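Local coordinates for mRNA-binding protein PUF3 (PDB 3K49), which binds the 3' untranslated regions of mRNAs for mitochondrial proteins, including COX17, and promotes deadenylation and decay of the COX17 message, at residues Ile29-Ser43 with Glu64-Gly78. Residues are numbered along the deposited sequence; the frame is centred on the assembly and turned at random.
Sequences IFGHSLEFCKDQHGS and EIRDDAIELSNDVFG. With nucleotides of chain B.
Helix 33-37 and helix 69-74 run nearly parallel, 16° apart with axes 11.2 Å from each other, and the backbones come nearest where Cys37 meets Gly78. These are equivalent helices of Pumilio repeats 1 and 2, stacked in the curved Pumilio-homology domain that makes up this chain. At the start of helix 33-37, the extended Glu64 side chain reaches the backbone of Ser33. Ser33 N donates to Glu64 OE1 at 3.0 Å, on the syn side of the carboxylate. In the middle, Leu34 CD1 packs 3.6 Å from Leu72 CD2, and Ile65 CG2 lies 3.5 Å from Ser33 CB. Cys37 CB also rests on the methyls of Leu72. Lys38 extends past Leu72 to a salt bridge with Glu71; Lys38 NZ stands above the carboxylate plane, 2.6 Å from Glu71 OE2. Asp75 OD2 accepts from Phe77 N, an Asx turn, and from Gly78 N, which completes an Asx motif just ahead of helix 79-88. Ser43 OG donates to Phe77 O at 2.7 Å, and it also bonds Gln47. The Phe77 ring lies between Gln40 CB, centred over one face in a CH-pi contact, and Val76 CG1 on the opposite face. With CG anti to the backbone N (chi1 171°), Gln40 runs out over the ring toward the RNA. Gln40 OE1 accepts from O2' of A10 of chain B at 3.2 Å. Phe77 CD2 lies 3.6 Å from N3 of A10 of chain B. The seam is thus polar at Glu64, apolar at Leu34-Leu72 and ionic at Lys38-Glu71, while its Gln40-Phe77 end joins both repeats to the RNA, touching ribose and base.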
ATOM      1  N   ILE A  29     -12.502 -32.582 -22.558  1.00 49.63           N
ATOM      2  CA  ILE A  29     -11.494 -32.966 -21.587  1.00 45.37           C
ATOM      3  C   ILE A  29     -12.080 -33.673 -20.386  1.00 50.56           C
ATOM      4  O   ILE A  29     -11.400 -33.811 -19.378  1.00 53.32           O
ATOM      5  CB  ILE A  29     -10.672 -31.741 -21.102  1.00 56.85           C
ATOM      6  CG1 ILE A  29     -11.445 -30.947 -20.041  1.00 50.64           C
ATOM      7  CG2 ILE A  29     -10.312 -30.837 -22.282  1.00 57.61           C
ATOM      8  CD1 ILE A  29     -10.858 -29.574 -19.764  1.00 53.63           C
ATOM      9  N   PHE A  30     -13.327 -34.132 -20.485  1.00 49.88           N
ATOM     10  CA  PHE A  30     -13.983 -34.768 -19.338  1.00 49.86           C
ATOM     11  C   PHE A  30     -13.163 -35.880 -18.693  1.00 62.34           C
ATOM     12  O   PHE A  30     -13.375 -36.214 -17.524  1.00 71.06           O
ATOM     13  CB  PHE A  30     -15.363 -35.298 -19.684  1.00 44.55           C
ATOM     14  CG  PHE A  30     -15.959 -36.154 -18.603  1.00 53.54           C
ATOM     15  CD1 PHE A  30     -16.727 -35.588 -17.598  1.00 41.39           C
ATOM     16  CD2 PHE A  30     -15.747 -37.532 -18.587  1.00 45.00           C
ATOM     17  CE1 PHE A  30     -17.284 -36.377 -16.603  1.00 43.79           C
ATOM     18  CE2 PHE A  30     -16.299 -38.329 -17.593  1.00 41.52           C
ATOM     19  CZ  PHE A  30     -17.070 -37.753 -16.600  1.00 42.05           C
ATOM     20  N   GLY A  31     -12.225 -36.458 -19.432  1.00 45.84           N
ATOM     21  CA  GLY A  31     -11.333 -37.414 -18.802  1.00 67.76           C
ATOM     22  C   GLY A  31     -10.331 -36.818 -17.806  1.00 72.28           C
ATOM     23  O   GLY A  31     -10.067 -37.398 -16.740  1.00 55.15           O
ATOM     24  N   HIS A  32      -9.799 -35.643 -18.147  1.00 61.15           N
ATOM     25  CA  HIS A  32      -8.502 -35.217 -17.639  1.00 51.61           C
ATOM     26  C   HIS A  32      -8.449 -33.785 -17.131  1.00 55.61           C
ATOM     27  O   HIS A  32      -7.487 -33.061 -17.403  1.00 57.96           O
ATOM     28  CB  HIS A  32      -7.470 -35.410 -18.746  1.00 66.16           C
ATOM     29  CG  HIS A  32      -7.601 -36.716 -19.457  1.00 72.82           C
ATOM     30  ND1 HIS A  32      -6.540 -37.515 -19.755  1.00 89.81           N
ATOM     31  CD2 HIS A  32      -8.659 -37.362 -19.959  1.00 68.18           C
ATOM     32  CE1 HIS A  32      -6.945 -38.591 -20.393  1.00 89.43           C
ATOM     33  NE2 HIS A  32      -8.231 -38.526 -20.528  1.00 76.48           N
ATOM     34  N   SER A  33      -9.462 -33.387 -16.368  1.00 47.17           N
ATOM     35  CA  SER A  33      -9.546 -32.009 -15.888  1.00 59.77           C
ATOM     36  C   SER A  33      -8.420 -31.643 -14.898  1.00 56.21           C
ATOM     37  O   SER A  33      -7.731 -30.632 -15.074  1.00 50.62           O
ATOM     38  CB  SER A  33     -10.913 -31.745 -15.263  1.00 48.63           C
ATOM     39  OG  SER A  33     -11.944 -31.949 -16.207  1.00 65.76           O
ATOM     40  N   LEU A  34      -8.247 -32.468 -13.869  1.00 41.87           N
ATOM     41  CA  LEU A  34      -7.230 -32.240 -12.846  1.00 51.38           C
ATOM     42  C   LEU A  34      -5.854 -32.091 -13.477  1.00 52.81           C
ATOM     43  O   LEU A  34      -5.077 -31.227 -13.095  1.00 58.26           O
ATOM     44  CB  LEU A  34      -7.218 -33.386 -11.843  1.00 37.84           C
ATOM     45  CG  LEU A  34      -6.500 -33.042 -10.543  1.00 67.37           C
ATOM     46  CD1 LEU A  34      -7.332 -32.033  -9.775  1.00 61.89           C
ATOM     47  CD2 LEU A  34      -6.237 -34.288  -9.708  1.00 62.44           C
ATOM     48  N   GLU A  35      -5.576 -32.920 -14.473  1.00 52.48           N
ATOM     49  CA  GLU A  35      -4.299 -32.882 -15.174  1.00 55.72           C
ATOM     50  C   GLU A  35      -4.216 -31.684 -16.121  1.00 51.82           C
ATOM     51  O   GLU A  35      -3.134 -31.233 -16.478  1.00 54.51           O
ATOM     52  CB  GLU A  35      -4.085 -34.203 -15.925  1.00 62.07           C
ATOM     53  CG  GLU A  35      -3.092 -34.157 -17.079  1.00 67.96           C
ATOM     54  CD  GLU A  35      -3.371 -35.240 -18.126  1.00 87.88           C
ATOM     55  OE1 GLU A  35      -3.835 -36.345 -17.754  1.00 81.34           O
ATOM     56  OE2 GLU A  35      -3.137 -34.976 -19.328  1.00 87.55           O
ATOM     57  N   PHE A  36      -5.362 -31.166 -16.543  1.00 53.77           N
ATOM     58  CA  PHE A  36      -5.361 -29.913 -17.299  1.00 51.08           C
ATOM     59  C   PHE A  36      -5.123 -28.714 -16.397  1.00 48.19           C
ATOM     60  O   PHE A  36      -4.472 -27.748 -16.793  1.00 50.66           O
ATOM     61  CB  PHE A  36      -6.668 -29.732 -18.054  1.00 53.75           C
ATOM     62  CG  PHE A  36      -6.565 -30.051 -19.517  1.00 57.51           C
ATOM     63  CD1 PHE A  36      -6.382 -31.357 -19.943  1.00 61.89           C
ATOM     64  CD2 PHE A  36      -6.653 -29.044 -20.467  1.00 53.24           C
ATOM     65  CE1 PHE A  36      -6.291 -31.660 -21.287  1.00 56.10           C
ATOM     66  CE2 PHE A  36      -6.561 -29.338 -21.815  1.00 67.42           C
ATOM     67  CZ  PHE A  36      -6.376 -30.653 -22.225  1.00 57.93           C
ATOM     68  N   CYS A  37      -5.652 -28.787 -15.181  1.00 41.66           N
ATOM     69  CA  CYS A  37      -5.516 -27.713 -14.215  1.00 42.12           C
ATOM     70  C   CYS A  37      -4.089 -27.592 -13.681  1.00 53.50           C
ATOM     71  O   CYS A  37      -3.635 -26.485 -13.375  1.00 46.00           O
ATOM     72  CB  CYS A  37      -6.481 -27.920 -13.050  1.00 49.44           C
ATOM     73  SG  CYS A  37      -8.215 -27.830 -13.491  1.00 59.38           S
ATOM     74  N   LYS A  38      -3.381 -28.718 -13.559  1.00 44.87           N
ATOM     75  CA  LYS A  38      -2.031 -28.673 -12.989  1.00 44.83           C
ATOM     76  C   LYS A  38      -0.981 -28.336 -14.031  1.00 43.14           C
ATOM     77  O   LYS A  38       0.205 -28.252 -13.729  1.00 50.95           O
ATOM     78  CB  LYS A  38      -1.675 -29.967 -12.262  1.00 38.99           C
ATOM     79  CG  LYS A  38      -2.523 -30.218 -11.030  1.00 43.27           C
ATOM     80  CD  LYS A  38      -2.064 -31.464 -10.314  1.00 54.91           C
ATOM     81  CE  LYS A  38      -2.942 -31.779  -9.115  1.00 66.48           C
ATOM     82  NZ  LYS A  38      -2.828 -33.219  -8.734  1.00 78.25           N
ATOM     83  N   ASP A  39      -1.431 -28.136 -15.260  1.00 42.72           N
ATOM     84  CA  ASP A  39      -0.545 -27.826 -16.369  1.00 45.87           C
ATOM     85  C   ASP A  39      -0.717 -26.359 -16.713  1.00 42.32           C
ATOM     86  O   ASP A  39      -1.841 -25.862 -16.724  1.00 46.68           O
ATOM     87  CB  ASP A  39      -0.931 -28.684 -17.572  1.00 43.35           C
ATOM     88  CG  ASP A  39      -0.074 -28.402 -18.785  1.00 59.61           C
ATOM     89  OD1 ASP A  39       1.142 -28.714 -18.748  1.00 73.54           O
ATOM     90  OD2 ASP A  39      -0.626 -27.882 -19.778  1.00 64.49           O
ATOM     91  N   GLN A  40       0.369 -25.655 -17.011  1.00 39.22           N
ATOM     92  CA  GLN A  40       0.241 -24.213 -17.244  1.00 49.06           C
ATOM     93  C   GLN A  40      -0.692 -23.886 -18.408  1.00 53.13           C
ATOM     94  O   GLN A  40      -1.602 -23.063 -18.284  1.00 55.05           O
ATOM     95  CB  GLN A  40       1.594 -23.536 -17.469  1.00 50.08           C
ATOM     96  CG  GLN A  40       1.446 -22.082 -17.921  1.00 49.17           C
ATOM     97  CD  GLN A  40       2.733 -21.284 -17.854  1.00 54.31           C
ATOM     98  OE1 GLN A  40       2.718 -20.059 -17.956  1.00 65.90           O
ATOM     99  NE2 GLN A  40       3.851 -21.971 -17.685  1.00 54.47           N
ATOM    100  N   HIS A  41      -0.454 -24.528 -19.544  1.00 63.68           N
ATOM    101  CA  HIS A  41      -1.243 -24.269 -20.745  1.00 58.48           C
ATOM    102  C   HIS A  41      -2.674 -24.777 -20.600  1.00 48.21           C
ATOM    103  O   HIS A  41      -3.624 -24.053 -20.876  1.00 46.24           O
ATOM    104  CB  HIS A  41      -0.538 -24.843 -21.974  1.00 54.82           C
ATOM    105  CG  HIS A  41       0.771 -24.175 -22.274  1.00 81.84           C
ATOM    106  ND1 HIS A  41       1.902 -24.855 -22.567  1.00 88.87           N
ATOM    107  CD2 HIS A  41       1.115 -22.884 -22.339  1.00 77.87           C
ATOM    108  CE1 HIS A  41       2.896 -24.012 -22.797  1.00 89.61           C
ATOM    109  NE2 HIS A  41       2.445 -22.814 -22.664  1.00 77.92           N
ATOM    110  N   GLY A  42      -2.821 -26.014 -20.146  1.00 48.29           N
ATOM    111  CA  GLY A  42      -4.132 -26.540 -19.840  1.00 52.90           C
ATOM    112  C   GLY A  42      -4.907 -25.572 -18.965  1.00 54.19           C
ATOM    113  O   GLY A  42      -6.075 -25.300 -19.226  1.00 55.03           O
ATOM    114  N   SER A  43      -4.250 -25.053 -17.931  1.00 43.60           N
ATOM    115  CA  SER A  43      -4.882 -24.148 -16.971  1.00 39.14           C
ATOM    116  C   SER A  43      -5.385 -22.838 -17.579  1.00 41.38           C
ATOM    117  O   SER A  43      -6.519 -22.438 -17.339  1.00 39.67           O
ATOM    118  CB  SER A  43      -3.926 -23.828 -15.812  1.00 50.39           C
ATOM    119  OG  SER A  43      -4.530 -22.934 -14.892  1.00 39.65           O
ATOM    120  N   GLU A  64     -16.113 -32.669 -11.469  1.00 42.61           N
ATOM    121  CA  GLU A  64     -14.973 -33.531 -11.694  1.00 42.52           C
ATOM    122  C   GLU A  64     -13.775 -33.182 -10.798  1.00 52.74           C
ATOM    123  O   GLU A  64     -13.078 -34.073 -10.318  1.00 55.33           O
ATOM    124  CB  GLU A  64     -14.560 -33.457 -13.165  1.00 46.80           C
ATOM    125  CG  GLU A  64     -13.719 -34.627 -13.641  1.00 52.38           C
ATOM    126  CD  GLU A  64     -12.989 -34.320 -14.938  1.00 60.84           C
ATOM    127  OE1 GLU A  64     -11.783 -34.664 -15.056  1.00 62.86           O
ATOM    128  OE2 GLU A  64     -13.626 -33.721 -15.835  1.00 54.71           O
ATOM    129  N   ILE A  65     -13.522 -31.895 -10.575  1.00 47.08           N
ATOM    130  CA  ILE A  65     -12.321 -31.509  -9.837  1.00 37.89           C
ATOM    131  C   ILE A  65     -12.608 -31.100  -8.409  1.00 38.19           C
ATOM    132  O   ILE A  65     -11.695 -30.713  -7.703  1.00 46.63           O
ATOM    133  CB  ILE A  65     -11.582 -30.328 -10.499  1.00 40.54           C
ATOM    134  CG1 ILE A  65     -12.499 -29.100 -10.541  1.00 47.37           C
ATOM    135  CG2 ILE A  65     -11.068 -30.703 -11.879  1.00 42.09           C
ATOM    136  CD1 ILE A  65     -11.784 -27.802 -10.759  1.00 39.89           C
ATOM    137  N   ARG A  66     -13.861 -31.166  -7.974  1.00 41.12           N
ATOM    138  CA  ARG A  66     -14.221 -30.571  -6.689  1.00 39.61           C
ATOM    139  C   ARG A  66     -13.520 -31.257  -5.527  1.00 59.42           C
ATOM    140  O   ARG A  66     -13.081 -30.602  -4.576  1.00 63.37           O
ATOM    141  CB  ARG A  66     -15.732 -30.589  -6.465  1.00 51.59           C
ATOM    142  CG  ARG A  66     -16.295 -31.972  -6.309  1.00 54.75           C
ATOM    143  CD  ARG A  66     -17.796 -31.927  -6.223  1.00 61.51           C
ATOM    144  NE  ARG A  66     -18.265 -31.720  -4.856  1.00 69.30           N
ATOM    145  CZ  ARG A  66     -19.545 -31.551  -4.536  1.00 79.99           C
ATOM    146  NH1 ARG A  66     -20.470 -31.557  -5.487  1.00 79.96           N
ATOM    147  NH2 ARG A  66     -19.906 -31.375  -3.273  1.00 69.71           N
ATOM    148  N   ASP A  67     -13.407 -32.577  -5.600  1.00 55.79           N
ATOM    149  CA  ASP A  67     -12.772 -33.314  -4.520  1.00 56.84           C
ATOM    150  C   ASP A  67     -11.285 -32.971  -4.372  1.00 62.64           C
ATOM    151  O   ASP A  67     -10.685 -33.207  -3.323  1.00 60.07           O
ATOM    152  CB  ASP A  67     -12.986 -34.814  -4.699  1.00 61.07           C
ATOM    153  CG  ASP A  67     -14.377 -35.245  -4.297  1.00 72.43           C
ATOM    154  OD1 ASP A  67     -14.725 -36.430  -4.506  1.00 84.41           O
ATOM    155  OD2 ASP A  67     -15.118 -34.386  -3.768  1.00 68.74           O
ATOM    156  N   ASP A  68     -10.700 -32.403  -5.419  1.00 55.44           N
ATOM    157  CA  ASP A  68      -9.299 -32.021  -5.398  1.00 43.59           C
ATOM    158  C   ASP A  68      -9.139 -30.509  -5.371  1.00 44.03           C
ATOM    159  O   ASP A  68      -8.120 -29.996  -5.812  1.00 50.89           O
ATOM    160  CB  ASP A  68      -8.577 -32.595  -6.614  1.00 47.54           C
ATOM    161  CG  ASP A  68      -8.670 -34.106  -6.682  1.00 79.92           C
ATOM    162  OD1 ASP A  68      -9.667 -34.662  -6.172  1.00 89.72           O
ATOM    163  OD2 ASP A  68      -7.751 -34.741  -7.245  1.00 90.37           O
ATOM    164  N   ALA A  69     -10.143 -29.806  -4.852  1.00 44.54           N
ATOM    165  CA  ALA A  69     -10.115 -28.348  -4.777  1.00 40.08           C
ATOM    166  C   ALA A  69      -8.977 -27.822  -3.886  1.00 48.83           C
ATOM    167  O   ALA A  69      -8.239 -26.925  -4.293  1.00 46.92           O
ATOM    168  CB  ALA A  69     -11.451 -27.830  -4.301  1.00 38.97           C
ATOM    169  N   ILE A  70      -8.831 -28.384  -2.685  1.00 50.41           N
ATOM    170  CA  ILE A  70      -7.743 -28.001  -1.781  1.00 42.21           C
ATOM    171  C   ILE A  70      -6.390 -28.135  -2.473  1.00 45.65           C
ATOM    172  O   ILE A  70      -5.588 -27.203  -2.473  1.00 48.80           O
ATOM    173  CB  ILE A  70      -7.710 -28.876  -0.521  1.00 40.08           C
ATOM    174  CG1 ILE A  70      -8.795 -28.451   0.461  1.00 43.92           C
ATOM    175  CG2 ILE A  70      -6.332 -28.805   0.134  1.00 34.24           C
ATOM    176  CD1 ILE A  70      -8.786 -26.962   0.756  1.00 51.56           C
ATOM    177  N   GLU A  71      -6.142 -29.295  -3.075  1.00 41.62           N
ATOM    178  CA  GLU A  71      -4.887 -29.528  -3.787  1.00 43.64           C
ATOM    179  C   GLU A  71      -4.641 -28.531  -4.923  1.00 48.53           C
ATOM    180  O   GLU A  71      -3.557 -27.954  -5.040  1.00 48.76           O
ATOM    181  CB  GLU A  71      -4.828 -30.960  -4.321  1.00 49.56           C
ATOM    182  CG  GLU A  71      -3.564 -31.257  -5.103  1.00 64.79           C
ATOM    183  CD  GLU A  71      -3.606 -32.599  -5.807  1.00 80.50           C
ATOM    184  OE1 GLU A  71      -4.714 -33.161  -5.976  1.00 77.94           O
ATOM    185  OE2 GLU A  71      -2.523 -33.091  -6.196  1.00 86.73           O
ATOM    186  N   LEU A  72      -5.652 -28.321  -5.757  1.00 46.43           N
ATOM    187  CA  LEU A  72      -5.559 -27.308  -6.801  1.00 41.73           C
ATOM    188  C   LEU A  72      -5.310 -25.924  -6.219  1.00 34.68           C
ATOM    189  O   LEU A  72      -4.550 -25.121  -6.784  1.00 34.15           O
ATOM    190  CB  LEU A  72      -6.813 -27.306  -7.680  1.00 37.30           C
ATOM    191  CG  LEU A  72      -6.970 -28.600  -8.486  1.00 46.19           C
ATOM    192  CD1 LEU A  72      -8.164 -28.522  -9.420  1.00 47.14           C
ATOM    193  CD2 LEU A  72      -5.664 -28.924  -9.244  1.00 36.10           C
ATOM    194  N   SER A  73      -5.948 -25.638  -5.090  1.00 31.38           N
ATOM    195  CA  SER A  73      -5.772 -24.328  -4.466  1.00 43.04           C
ATOM    196  C   SER A  73      -4.304 -24.091  -4.147  1.00 44.31           C
ATOM    197  O   SER A  73      -3.839 -22.950  -4.180  1.00 52.09           O
ATOM    198  CB  SER A  73      -6.614 -24.187  -3.198  1.00 37.78           C
ATOM    199  OG  SER A  73      -7.985 -24.111  -3.530  1.00 33.66           O
ATOM    200  N   ASN A  74      -3.584 -25.174  -3.847  1.00 34.93           N
ATOM    201  CA  ASN A  74      -2.166 -25.103  -3.509  1.00 36.68           C
ATOM    202  C   ASN A  74      -1.244 -25.140  -4.721  1.00 38.74           C
ATOM    203  O   ASN A  74      -0.048 -24.889  -4.610  1.00 51.89           O
ATOM    204  CB  ASN A  74      -1.783 -26.248  -2.571  1.00 45.66           C
ATOM    205  CG  ASN A  74      -2.473 -26.159  -1.227  1.00 53.85           C
ATOM    206  OD1 ASN A  74      -2.942 -25.093  -0.824  1.00 65.77           O
ATOM    207  ND2 ASN A  74      -2.536 -27.279  -0.517  1.00 64.54           N
ATOM    208  N   ASP A  75      -1.798 -25.450  -5.886  1.00 46.36           N
ATOM    209  CA  ASP A  75      -0.974 -25.667  -7.073  1.00 33.77           C
ATOM    210  C   ASP A  75      -0.673 -24.384  -7.834  1.00 33.80           C
ATOM    211  O   ASP A  75      -1.516 -23.504  -7.951  1.00 48.03           O
ATOM    212  CB  ASP A  75      -1.614 -26.705  -7.990  1.00 32.78           C
ATOM    213  CG  ASP A  75      -0.734 -27.054  -9.189  1.00 53.01           C
ATOM    214  OD1 ASP A  75      -0.117 -28.157  -9.208  1.00 55.90           O
ATOM    215  OD2 ASP A  75      -0.657 -26.209 -10.109  1.00 53.76           O
ATOM    216  N   VAL A  76       0.539 -24.300  -8.360  1.00 38.69           N
ATOM    217  CA  VAL A  76       1.022 -23.117  -9.065  1.00 40.57           C
ATOM    218  C   VAL A  76       0.155 -22.698 -10.239  1.00 32.47           C
ATOM    219  O   VAL A  76       0.075 -21.509 -10.571  1.00 41.42           O
ATOM    220  CB  VAL A  76       2.435 -23.344  -9.637  1.00 48.32           C
ATOM    221  CG1 VAL A  76       2.413 -24.461 -10.678  1.00 48.90           C
ATOM    222  CG2 VAL A  76       2.977 -22.060 -10.240  1.00 35.35           C
ATOM    223  N   PHE A  77      -0.449 -23.666 -10.906  1.00 34.77           N
ATOM    224  CA  PHE A  77      -1.239 -23.354 -12.089  1.00 38.20           C
ATOM    225  C   PHE A  77      -2.700 -23.592 -11.811  1.00 38.14           C
ATOM    226  O   PHE A  77      -3.547 -22.940 -12.398  1.00 36.11           O
ATOM    227  CB  PHE A  77      -0.787 -24.164 -13.300  1.00 38.22           C
ATOM    228  CG  PHE A  77       0.643 -23.929 -13.678  1.00 44.16           C
ATOM    229  CD1 PHE A  77       1.493 -25.006 -13.912  1.00 43.09           C
ATOM    230  CD2 PHE A  77       1.147 -22.635 -13.775  1.00 41.31           C
ATOM    231  CE1 PHE A  77       2.808 -24.797 -14.257  1.00 39.03           C
ATOM    232  CE2 PHE A  77       2.466 -22.418 -14.117  1.00 46.12           C
ATOM    233  CZ  PHE A  77       3.301 -23.508 -14.357  1.00 37.16           C
ATOM    234  N   GLY A  78      -2.992 -24.514 -10.898  1.00 41.95           N
ATOM    235  CA  GLY A  78      -4.370 -24.858 -10.595  1.00 31.18           C
ATOM    236  C   GLY A  78      -5.090 -23.795  -9.785  1.00 36.85           C
ATOM    237  O   GLY A  78      -6.323 -23.776  -9.720  1.00 38.55           O
TER
ATOM    238  P     A B  10       5.178 -15.418 -11.523  1.00 70.18           P
ATOM    239  OP1   A B  10       6.648 -15.589 -11.503  1.00 64.40           O
ATOM    240  OP2   A B  10       4.585 -14.093 -11.834  1.00 69.04           O
ATOM    241  O5'   A B  10       4.548 -16.491 -12.524  1.00 73.12           O
ATOM    242  C5'   A B  10       4.680 -17.882 -12.254  1.00 56.23           C
ATOM    243  C4'   A B  10       4.368 -18.702 -13.489  1.00 60.45           C
ATOM    244  O4'   A B  10       2.924 -18.816 -13.617  1.00 67.14           O
ATOM    245  C3'   A B  10       4.876 -18.158 -14.824  1.00 63.44           C
ATOM    246  O3'   A B  10       5.119 -19.250 -15.708  1.00 69.76           O
ATOM    247  C2'   A B  10       3.652 -17.426 -15.350  1.00 62.71           C
ATOM    248  O2'   A B  10       3.650 -17.298 -16.759  1.00 72.52           O
ATOM    249  C1'   A B  10       2.538 -18.374 -14.893  1.00 60.63           C
ATOM    250  N9    A B  10       1.217 -17.752 -14.813  1.00 59.93           N
ATOM    251  C8    A B  10       0.914 -16.443 -14.529  1.00 49.69           C
ATOM    252  N7    A B  10      -0.370 -16.176 -14.578  1.00 53.13           N
ATOM    253  C5    A B  10      -0.953 -17.391 -14.904  1.00 56.00           C
ATOM    254  C6    A B  10      -2.293 -17.778 -15.111  1.00 50.60           C
ATOM    255  N6    A B  10      -3.325 -16.942 -14.989  1.00 42.35           N
ATOM    256  N1    A B  10      -2.533 -19.064 -15.438  1.00 49.05           N
ATOM    257  C2    A B  10      -1.498 -19.910 -15.537  1.00 45.12           C
ATOM    258  N3    A B  10      -0.202 -19.670 -15.357  1.00 48.43           N
ATOM    259  C4    A B  10       0.008 -18.377 -15.041  1.00 58.09           C
TER